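Long-range contacts in putative hydantoin racemase (Klebsiella pneumoniae subsp. pneumoniae, PDB 3QVL), which racemises allantoin, interconverting its enantiomers, and probably also interconverts the D and L forms of other 5-monosubstituted hydantoins: residues 58-63 against 85-90; 70-74 against 90-95; 98-103 against 128-134. One frame throughout, in Å; residues are numbered along the deposited sequence.

Contact 1: 58-63 against 85-90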
loop_
_atom_site.group_PDB
_atom_site.type_symbol
_atom_site.label_atom_id
_atom_site.label_comp_id
_atom_site.label_asym_id
_atom_site.label_seq_id
_atom_site.Cartn_x
_atom_site.Cartn_y
_atom_site.Cartn_z
ATOM N N VAL A 58 -23.650 -2.435 21.789
ATOM C CA VAL A 58 -22.355 -2.396 22.474
ATOM C C VAL A 58 -22.257 -1.150 23.357
ATOM O O VAL A 58 -21.887 -1.245 24.529
ATOM C CB VAL A 58 -21.168 -2.445 21.467
ATOM C CG1 VAL A 58 -19.850 -2.080 22.144
ATOM C CG2 VAL A 58 -21.066 -3.821 20.827
ATOM N N LEU A 59 -22.616 0.004 22.792
ATOM C CA LEU A 59 -22.556 1.286 23.501
ATOM C C LEU A 59 -23.446 1.323 24.742
ATOM O O LEU A 59 -23.072 1.909 25.761
ATOM C CB LEU A 59 -22.900 2.447 22.562
ATOM C CG LEU A 59 -21.907 2.768 21.439
ATOM C CD1 LEU A 59 -22.468 3.847 20.527
ATOM C CD2 LEU A 59 -20.549 3.187 21.995
ATOM N N GLU A 60 -24.619 0.699 24.643
ATOM C CA GLU A 60 -25.533 0.568 25.776
ATOM C C GLU A 60 -24.875 -0.196 26.925
ATOM O O GLU A 60 -25.019 0.180 28.091
ATOM C CB GLU A 60 -26.830 -0.124 25.345
ATOM N N GLN A 61 -24.143 -1.256 26.587
ATOM C CA GLN A 61 -23.428 -2.051 27.586
ATOM C C GLN A 61 -22.155 -1.368 28.092
ATOM O O GLN A 61 -21.806 -1.506 29.265
ATOM C CB GLN A 61 -23.123 -3.459 27.062
ATOM C CG GLN A 61 -24.355 -4.363 26.918
ATOM C CD GLN A 61 -25.185 -4.466 28.193
ATOM O OE1 GLN A 61 -26.406 -4.300 28.163
ATOM N NE2 GLN A 61 -24.528 -4.734 29.317
ATOM N N ILE A 62 -21.471 -0.641 27.208
ATOM C CA ILE A 62 -20.309 0.175 27.590
ATOM C C ILE A 62 -20.712 1.188 28.663
ATOM O O ILE A 62 -20.017 1.348 29.671
ATOM C CB ILE A 62 -19.686 0.910 26.365
ATOM C CG1 ILE A 62 -19.042 -0.086 25.386
ATOM C CG2 ILE A 62 -18.682 1.983 26.806
ATOM C CD1 ILE A 62 -17.741 -0.725 25.861
ATOM N N ARG A 63 -21.844 1.854 28.436
ATOM C CA ARG A 63 -22.418 2.794 29.396
ATOM C C ARG A 63 -22.654 2.123 30.750
ATOM O O ARG A 63 -22.275 2.667 31.788
ATOM C CB ARG A 63 -23.720 3.387 28.839
ATOM C CG ARG A 63 -24.369 4.470 29.700
ATOM C CD ARG A 63 -25.417 3.899 30.649
ATOM N NE ARG A 63 -26.529 3.281 29.930
ATOM C CZ ARG A 63 -27.269 2.280 30.399
ATOM N NH1 ARG A 63 -28.257 1.790 29.663
ATOM N NH2 ARG A 63 -27.022 1.760 31.596
ATOM N N ALA A 85 -16.164 3.896 18.730
ATOM C CA ALA A 85 -17.261 4.533 19.460
ATOM C C ALA A 85 -17.211 4.153 20.939
ATOM O O ALA A 85 -17.388 5.005 21.813
ATOM C CB ALA A 85 -18.601 4.143 18.853
ATOM N N ALA A 86 -16.957 2.872 21.203
ATOM C CA ALA A 86 -16.841 2.348 22.563
ATOM C C ALA A 86 -15.637 2.929 23.299
ATOM O O ALA A 86 -15.714 3.215 24.495
ATOM C CB ALA A 86 -16.763 0.828 22.541
ATOM N N ARG A 87 -14.530 3.103 22.578
ATOM C CA ARG A 87 -13.312 3.672 23.156
ATOM C C ARG A 87 -13.485 5.133 23.562
ATOM O O ARG A 87 -12.870 5.589 24.527
ATOM C CB ARG A 87 -12.125 3.503 22.205
ATOM C CG ARG A 87 -11.618 2.077 22.153
ATOM C CD ARG A 87 -10.416 1.914 21.248
ATOM N NE ARG A 87 -9.959 0.527 21.268
ATOM C CZ ARG A 87 -9.001 0.027 20.495
ATOM N NH1 ARG A 87 -8.369 0.792 19.613
ATOM N NH2 ARG A 87 -8.673 -1.252 20.607
ATOM N N GLU A 88 -14.330 5.854 22.829
ATOM C CA GLU A 88 -14.682 7.228 23.178
ATOM C C GLU A 88 -15.507 7.277 24.464
ATOM O O GLU A 88 -15.228 8.083 25.354
ATOM C CB GLU A 88 -15.456 7.901 22.043
ATOM C CG GLU A 88 -14.614 8.259 20.827
ATOM C CD GLU A 88 -15.385 9.061 19.790
ATOM O OE1 GLU A 88 -16.612 9.225 19.938
ATOM O OE2 GLU A 88 -14.757 9.538 18.825
ATOM N N LEU A 89 -16.510 6.405 24.554
ATOM C CA LEU A 89 -17.431 6.391 25.692
ATOM C C LEU A 89 -16.799 5.832 26.968
ATOM O O LEU A 89 -17.017 6.369 28.055
ATOM C CB LEU A 89 -18.713 5.621 25.340
ATOM C CG LEU A 89 -19.892 5.654 26.323
ATOM C CD1 LEU A 89 -20.405 7.074 26.550
ATOM C CD2 LEU A 89 -21.020 4.752 25.839
ATOM N N ALA A 90 -16.018 4.762 26.833
ATOM C CA ALA A 90 -15.419 4.091 27.989
ATOM C C ALA A 90 -14.156 4.786 28.489
ATOM O O ALA A 90 -13.454 5.450 27.722
ATOM C CB ALA A 90 -15.125 2.633 27.666
#

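Contact 2: 70-74 against 90-95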
loop_
_atom_site.group_PDB
_atom_site.type_symbol
_atom_site.label_atom_id
_atom_site.label_comp_id
_atom_site.label_asym_id
_atom_site.label_seq_id
_atom_site.Cartn_x
_atom_site.Cartn_y
_atom_site.Cartn_z
ATOM N N VAL A 70 -16.045 -0.799 35.766
ATOM C CA VAL A 70 -15.224 -1.923 35.313
ATOM C C VAL A 70 -13.872 -1.425 34.797
ATOM O O VAL A 70 -13.740 -0.266 34.392
ATOM C CB VAL A 70 -15.937 -2.796 34.237
ATOM C CG1 VAL A 70 -17.247 -3.358 34.776
ATOM C CG2 VAL A 70 -16.176 -2.009 32.953
ATOM N N ASP A 71 -12.875 -2.304 34.824
ATOM C CA ASP A 71 -11.509 -1.941 34.454
ATOM C C ASP A 71 -11.277 -1.931 32.944
ATOM O O ASP A 71 -10.370 -1.256 32.455
ATOM C CB ASP A 71 -10.512 -2.868 35.151
ATOM C CG ASP A 71 -10.546 -2.724 36.661
ATOM O OD1 ASP A 71 -10.028 -1.711 37.175
ATOM O OD2 ASP A 71 -11.096 -3.620 37.333
ATOM N N GLY A 72 -12.103 -2.677 32.213
ATOM C CA GLY A 72 -11.989 -2.757 30.760
ATOM C C GLY A 72 -13.145 -3.482 30.102
ATOM O O GLY A 72 -14.001 -4.058 30.781
ATOM N N HIS A 73 -13.167 -3.452 28.772
ATOM C CA HIS A 73 -14.258 -4.035 27.995
ATOM C C HIS A 73 -13.740 -4.872 26.830
ATOM O O HIS A 73 -12.666 -4.604 26.284
ATOM C CB HIS A 73 -15.183 -2.947 27.441
ATOM C CG HIS A 73 -15.540 -1.880 28.429
ATOM N ND1 HIS A 73 -16.748 -1.850 29.091
ATOM C CD2 HIS A 73 -14.853 -0.791 28.849
ATOM C CE1 HIS A 73 -16.789 -0.792 29.881
ATOM N NE2 HIS A 73 -15.650 -0.135 29.757
ATOM N N VAL A 74 -14.523 -5.881 26.456
ATOM C CA VAL A 74 -14.248 -6.702 25.280
ATOM C C VAL A 74 -15.476 -6.695 24.365
ATOM O O VAL A 74 -16.595 -6.930 24.823
ATOM C CB VAL A 74 -13.879 -8.158 25.676
ATOM C CG1 VAL A 74 -13.826 -9.066 24.452
ATOM C CG2 VAL A 74 -12.544 -8.196 26.418
ATOM N N ALA A 90 -16.018 4.762 26.833
ATOM C CA ALA A 90 -15.419 4.091 27.989
ATOM C C ALA A 90 -14.156 4.786 28.489
ATOM O O ALA A 90 -13.454 5.450 27.722
ATOM C CB ALA A 90 -15.125 2.633 27.666
ATOM N N GLN A 91 -13.883 4.631 29.782
ATOM C CA GLN A 91 -12.634 5.097 30.376
ATOM C C GLN A 91 -11.574 4.001 30.279
ATOM O O GLN A 91 -10.452 4.252 29.835
ATOM C CB GLN A 91 -12.841 5.523 31.834
ATOM C CG GLN A 91 -11.562 5.987 32.529
ATOM C CD GLN A 91 -11.819 6.761 33.810
ATOM O OE1 GLN A 91 -12.813 6.537 34.504
ATOM N NE2 GLN A 91 -10.915 7.679 34.131
ATOM N N GLY A 92 -11.940 2.791 30.697
ATOM C CA GLY A 92 -11.069 1.627 30.570
ATOM C C GLY A 92 -10.913 1.214 29.117
ATOM O O GLY A 92 -11.748 1.573 28.280
ATOM N N PRO A 93 -9.842 0.462 28.802
ATOM C CA PRO A 93 -9.588 0.039 27.425
ATOM C C PRO A 93 -10.682 -0.872 26.866
ATOM O O PRO A 93 -11.302 -1.634 27.613
ATOM C CB PRO A 93 -8.265 -0.727 27.530
ATOM C CG PRO A 93 -8.175 -1.146 28.956
ATOM C CD PRO A 93 -8.806 -0.034 29.726
ATOM N N VAL A 94 -10.917 -0.764 25.561
ATOM C CA VAL A 94 -11.881 -1.608 24.858
ATOM C C VAL A 94 -11.153 -2.360 23.748
ATOM O O VAL A 94 -10.543 -1.745 22.870
ATOM C CB VAL A 94 -13.050 -0.788 24.255
ATOM C CG1 VAL A 94 -14.101 -1.714 23.662
ATOM C CG2 VAL A 94 -13.683 0.120 25.303
ATOM N N ILE A 95 -11.221 -3.689 23.798
ATOM C CA ILE A 95 -10.530 -4.542 22.831
ATOM C C ILE A 95 -11.526 -5.395 22.049
ATOM O O ILE A 95 -12.370 -6.075 22.635
ATOM C CB ILE A 95 -9.470 -5.457 23.520
ATOM C CG1 ILE A 95 -8.531 -4.648 24.432
ATOM C CG2 ILE A 95 -8.682 -6.269 22.485
ATOM C CD1 ILE A 95 -7.694 -3.580 23.726
HETATM O O HOH W 1 -14.887 2.234 31.073
#

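Contact 3: 98-103 against 128-134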
loop_
_atom_site.group_PDB
_atom_site.type_symbol
_atom_site.label_atom_id
_atom_site.label_comp_id
_atom_site.label_asym_id
_atom_site.label_seq_id
_atom_site.Cartn_x
_atom_site.Cartn_y
_atom_site.Cartn_z
ATOM N N ALA A 98 -11.636 -9.630 17.004
ATOM C CA ALA A 98 -10.917 -9.731 15.736
ATOM C C ALA A 98 -9.546 -9.083 15.884
ATOM O O ALA A 98 -8.530 -9.666 15.504
ATOM C CB ALA A 98 -11.700 -9.074 14.616
ATOM N N GLU A 99 -9.542 -7.881 16.456
ATOM C CA GLU A 99 -8.326 -7.134 16.759
ATOM C C GLU A 99 -7.337 -7.979 17.563
ATOM O O GLU A 99 -6.183 -8.141 17.163
ATOM C CB GLU A 99 -8.691 -5.854 17.521
ATOM C CG GLU A 99 -7.512 -4.994 17.963
ATOM C CD GLU A 99 -7.924 -3.875 18.905
ATOM O OE1 GLU A 99 -8.887 -4.058 19.684
ATOM O OE2 GLU A 99 -7.280 -2.807 18.874
ATOM N N ALA A 100 -7.808 -8.529 18.681
ATOM C CA ALA A 100 -6.966 -9.309 19.587
ATOM C C ALA A 100 -6.427 -10.591 18.953
ATOM O O ALA A 100 -5.252 -10.916 19.122
ATOM C CB ALA A 100 -7.718 -9.625 20.864
ATOM N N ALA A 101 -7.285 -11.306 18.225
ATOM C CA ALA A 101 -6.899 -12.558 17.569
ATOM C C ALA A 101 -5.833 -12.338 16.497
ATOM O O ALA A 101 -4.877 -13.110 16.401
ATOM C CB ALA A 101 -8.114 -13.254 16.976
ATOM N N MET A 102 -6.006 -11.283 15.701
ATOM C CA MET A 102 -5.044 -10.917 14.662
ATOM C C MET A 102 -3.710 -10.485 15.266
ATOM O O MET A 102 -2.649 -10.872 14.772
ATOM C CB MET A 102 -5.603 -9.805 13.770
ATOM C CG MET A 102 -6.756 -10.226 12.874
ATOM S SD MET A 102 -7.496 -8.813 12.035
ATOM C CE MET A 102 -8.917 -9.581 11.260
ATOM N N HIS A 103 -3.775 -9.684 16.331
ATOM C CA HIS A 103 -2.584 -9.241 17.062
ATOM C C HIS A 103 -1.773 -10.423 17.594
ATOM O O HIS A 103 -0.549 -10.457 17.439
ATOM C CB HIS A 103 -2.967 -8.300 18.211
ATOM C CG HIS A 103 -3.097 -6.864 17.805
ATOM N ND1 HIS A 103 -4.174 -6.383 17.091
ATOM C CD2 HIS A 103 -2.293 -5.799 18.031
ATOM C CE1 HIS A 103 -4.019 -5.087 16.883
ATOM N NE2 HIS A 103 -2.884 -4.708 17.442
ATOM N N LEU A 128 -11.384 -5.058 8.096
ATOM C CA LEU A 128 -10.678 -4.991 9.377
ATOM C C LEU A 128 -9.186 -5.281 9.236
ATOM O O LEU A 128 -8.366 -4.660 9.915
ATOM C CB LEU A 128 -11.305 -5.936 10.407
ATOM C CG LEU A 128 -12.670 -5.576 11.002
ATOM C CD1 LEU A 128 -13.021 -6.578 12.085
ATOM C CD2 LEU A 128 -12.703 -4.157 11.565
ATOM N N LEU A 129 -8.843 -6.224 8.359
ATOM C CA LEU A 129 -7.445 -6.522 8.046
ATOM C C LEU A 129 -6.717 -5.278 7.545
ATOM O O LEU A 129 -5.601 -4.986 7.979
ATOM C CB LEU A 129 -7.343 -7.644 7.009
ATOM C CG LEU A 129 -7.578 -9.085 7.467
ATOM C CD1 LEU A 129 -7.747 -9.989 6.261
ATOM C CD2 LEU A 129 -6.444 -9.582 8.358
ATOM N N HIS A 130 -7.364 -4.546 6.639
ATOM C CA HIS A 130 -6.818 -3.301 6.104
ATOM C C HIS A 130 -6.763 -2.199 7.159
ATOM O O HIS A 130 -5.759 -1.492 7.271
ATOM C CB HIS A 130 -7.624 -2.835 4.888
ATOM C CG HIS A 130 -7.354 -3.626 3.646
ATOM N ND1 HIS A 130 -6.150 -3.571 2.977
ATOM C CD2 HIS A 130 -8.133 -4.485 2.947
ATOM C CE1 HIS A 130 -6.198 -4.365 1.923
ATOM N NE2 HIS A 130 -7.391 -4.930 1.881
ATOM N N GLN A 131 -7.842 -2.065 7.930
ATOM C CA GLN A 131 -7.936 -1.052 8.982
ATOM C C GLN A 131 -6.883 -1.248 10.073
ATOM O O GLN A 131 -6.254 -0.284 10.511
ATOM C CB GLN A 131 -9.339 -1.041 9.597
ATOM N N TYR A 132 -6.689 -2.496 10.497
ATOM C CA TYR A 132 -5.726 -2.815 11.553
ATOM C C TYR A 132 -4.295 -2.945 11.026
ATOM O O TYR A 132 -3.336 -2.903 11.801
ATOM C CB TYR A 132 -6.130 -4.089 12.306
ATOM C CG TYR A 132 -7.480 -4.030 12.997
ATOM C CD1 TYR A 132 -7.999 -2.825 13.477
ATOM C CD2 TYR A 132 -8.227 -5.192 13.196
ATOM C CE1 TYR A 132 -9.236 -2.776 14.116
ATOM C CE2 TYR A 132 -9.463 -5.154 13.837
ATOM C CZ TYR A 132 -9.959 -3.944 14.293
ATOM O OH TYR A 132 -11.179 -3.903 14.927
ATOM N N GLY A 133 -4.165 -3.111 9.711
ATOM C CA GLY A 133 -2.863 -3.183 9.048
ATOM C C GLY A 133 -2.255 -4.572 8.982
ATOM O O GLY A 133 -1.032 -4.714 8.911
ATOM N N PHE A 134 -3.105 -5.597 8.991
ATOM C CA PHE A 134 -2.643 -6.987 8.983
ATOM C C PHE A 134 -2.900 -7.724 7.666
ATOM O O PHE A 134 -2.790 -8.952 7.608
ATOM C CB PHE A 134 -3.260 -7.773 10.149
ATOM C CG PHE A 134 -2.876 -7.260 11.511
ATOM C CD1 PHE A 134 -1.536 -7.150 11.881
ATOM C CD2 PHE A 134 -3.856 -6.907 12.431
ATOM C CE1 PHE A 134 -1.181 -6.679 13.143
ATOM C CE2 PHE A 134 -3.513 -6.438 13.696
ATOM C CZ PHE A 134 -2.172 -6.323 14.054
#

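Contact 1: 58-63 against 85-90
Helical residues 58-63 and 85-89 lie side by side with their N-to-C directions only 20° apart and their axes within 9.7 Å, and Ala90 sits just past the end of the second helix. Ala86 is where the backbones come closest: its CA is 5.9 Å from that of Leu59. The methyl side chain of Ala86 permits this approach and leaves a shallow hollow that Ile62 enters, with CG1 3.8 Å from Ala86 CB, while Ile62 CG2 reaches on to Ala90 CB at 3.7 Å. Leu59 leans in along the backbone, its CD2 3.6 Å from Ala85 C and 3.8 Å from Ala85 CB. Near-parallel helices of this kind are expected in an alpha/beta fold, where parallel strands are joined by helices: here Ile62 and Ala86 also touch strand 72-75, so both helices cover the same face of the sheet. The one large bump in the other direction is Leu89, which points toward helix 58-63 and sets CD2 3.5 Å from Leu59 O, 3.8 Å from Ile62 CG2 and 4.3 Å from Arg63 CB. Arg63 lends its aliphatic base while its charged end leads away to a salt bridge with Glu67. Phe49 of a second subunit packs on Leu59, Ala85 and Leu89.

Contact 2: 70-74 against 90-95
Segment 70-74 enters a parallel sheet beside 90-95, and the two approach closely before regular strand begins. Asp71 turns its side chain away, its OD2 accepting from Arg3 N, but its carbonyl faces the neighbour: Asp71 O lies 3.5 Å from Gly92 CA in a CA-H...O contact and 3.4 Å from Pro93 CD. A side chain on Gly92 would collide with that oxygen, so glycine suits. Pro93 has no N-H to offer Asp71 O, so regular strand bonding starts only at His73. Gly72 comes between, its CA 4.5 Å from that of Gly92 and 3.4 Å from Pro93 O. His73 then makes both hydrogen bonds between the two segments, receiving from Ile95 N at its O (3.0 Å) and giving from its N to Pro93 O (2.9 Å). Since it bonds to the residues before and after its bridge partner Val94, the pattern is that of parallel strands. The imidazole lies on the same face as Val94, with CD2 3.8 Å from Val94 CG2 and NE2 3.5 Å from Ala90 CB. Val74, bridged to Ile95, sits on the other face with it; its CA approaches Ile95 O at 3.3 Å, and helix 203-216 covers both residues. These are the two strands of a beta-alpha-beta unit connected through helix 83-89. A water bonds His73 NE2 (2.8 Å) and accepts from Gly92 N (3.0 Å), while His73 ND1 bonds Gln5 OE1; the buried imidazole thus has a polar partner at each nitrogen, and histidine can join the sheet to the turn after the helix.

Contact 3: 98-103 against 128-134
Apolar contacts make up much of the meeting of helix 98-103 with 128-134, whose helical part crosses it at -71°, axes 11.0 Å apart. Helix 97-108 follows strand 94-96 of one parallel sheet and helix 122-132 follows strand 112-116 of the other, so the contact links the two halves of the chain. Ala98 CB meets Leu128 CD1 at 3.8 Å, while the flexible Met102 brings CE to Leu129 CD2 (3.8 Å) and CB to Phe134 CD2 (3.6 Å). Sulfur adds two Met-aromatic contacts: Met102 SD lies at the edge of the Tyr132 ring, 5.2 Å from its centroid, and obliquely to the Phe134 ring, 5.4 Å from that centroid. Phe134 directs its edge at the face of His103 in a T-shaped pair, centroids 4.8 Å apart. A Schellman motif with Gly133 at C-prime, where positive phi suits glycine, ends helix 122-132 and brings Phe134 here. His103 ND1 gives to Glu99 O (2.7 Å) and its NE2 bonds Thr106 of a third subunit; Tyr132 OH bonds Asp80, and Glu99 forms a salt bridge with Arg87. With no hydrogen bond across the segments, dispersion, sulfur and ring contacts hold them, polar ends being satisfied within helix 98-103 or outside the pair.

Overall arrangement
Contacts 1 and 2 are neighbours, centres 9 Å apart, sharing Ala90: contact 1 packs helix 48-68 against the crossover helix 83-89 of the beta-alpha-beta unit whose strands pair in contact 2. Ile62 CD1 packs on His73 ND1 at 3.6 Å, and Arg87 NE lies 2.8 Å from Val94 O, probably hydrogen-bonded. Contact 3 is about 20 Å from contact 1 and 18 Å from contact 2 between centres, yet Arg87 NH2 reaches Glu99 OE2 at 2.7 Å in a salt bridge, and Ile95 CG2 meets Ala100 CB at 3.8 Å. The bound hydantoin acetic acid lies about 8 Å from the Ala98 side chain and about 10 Å from those of Val58 and Val74; no residue of the three contacts lines its pocket.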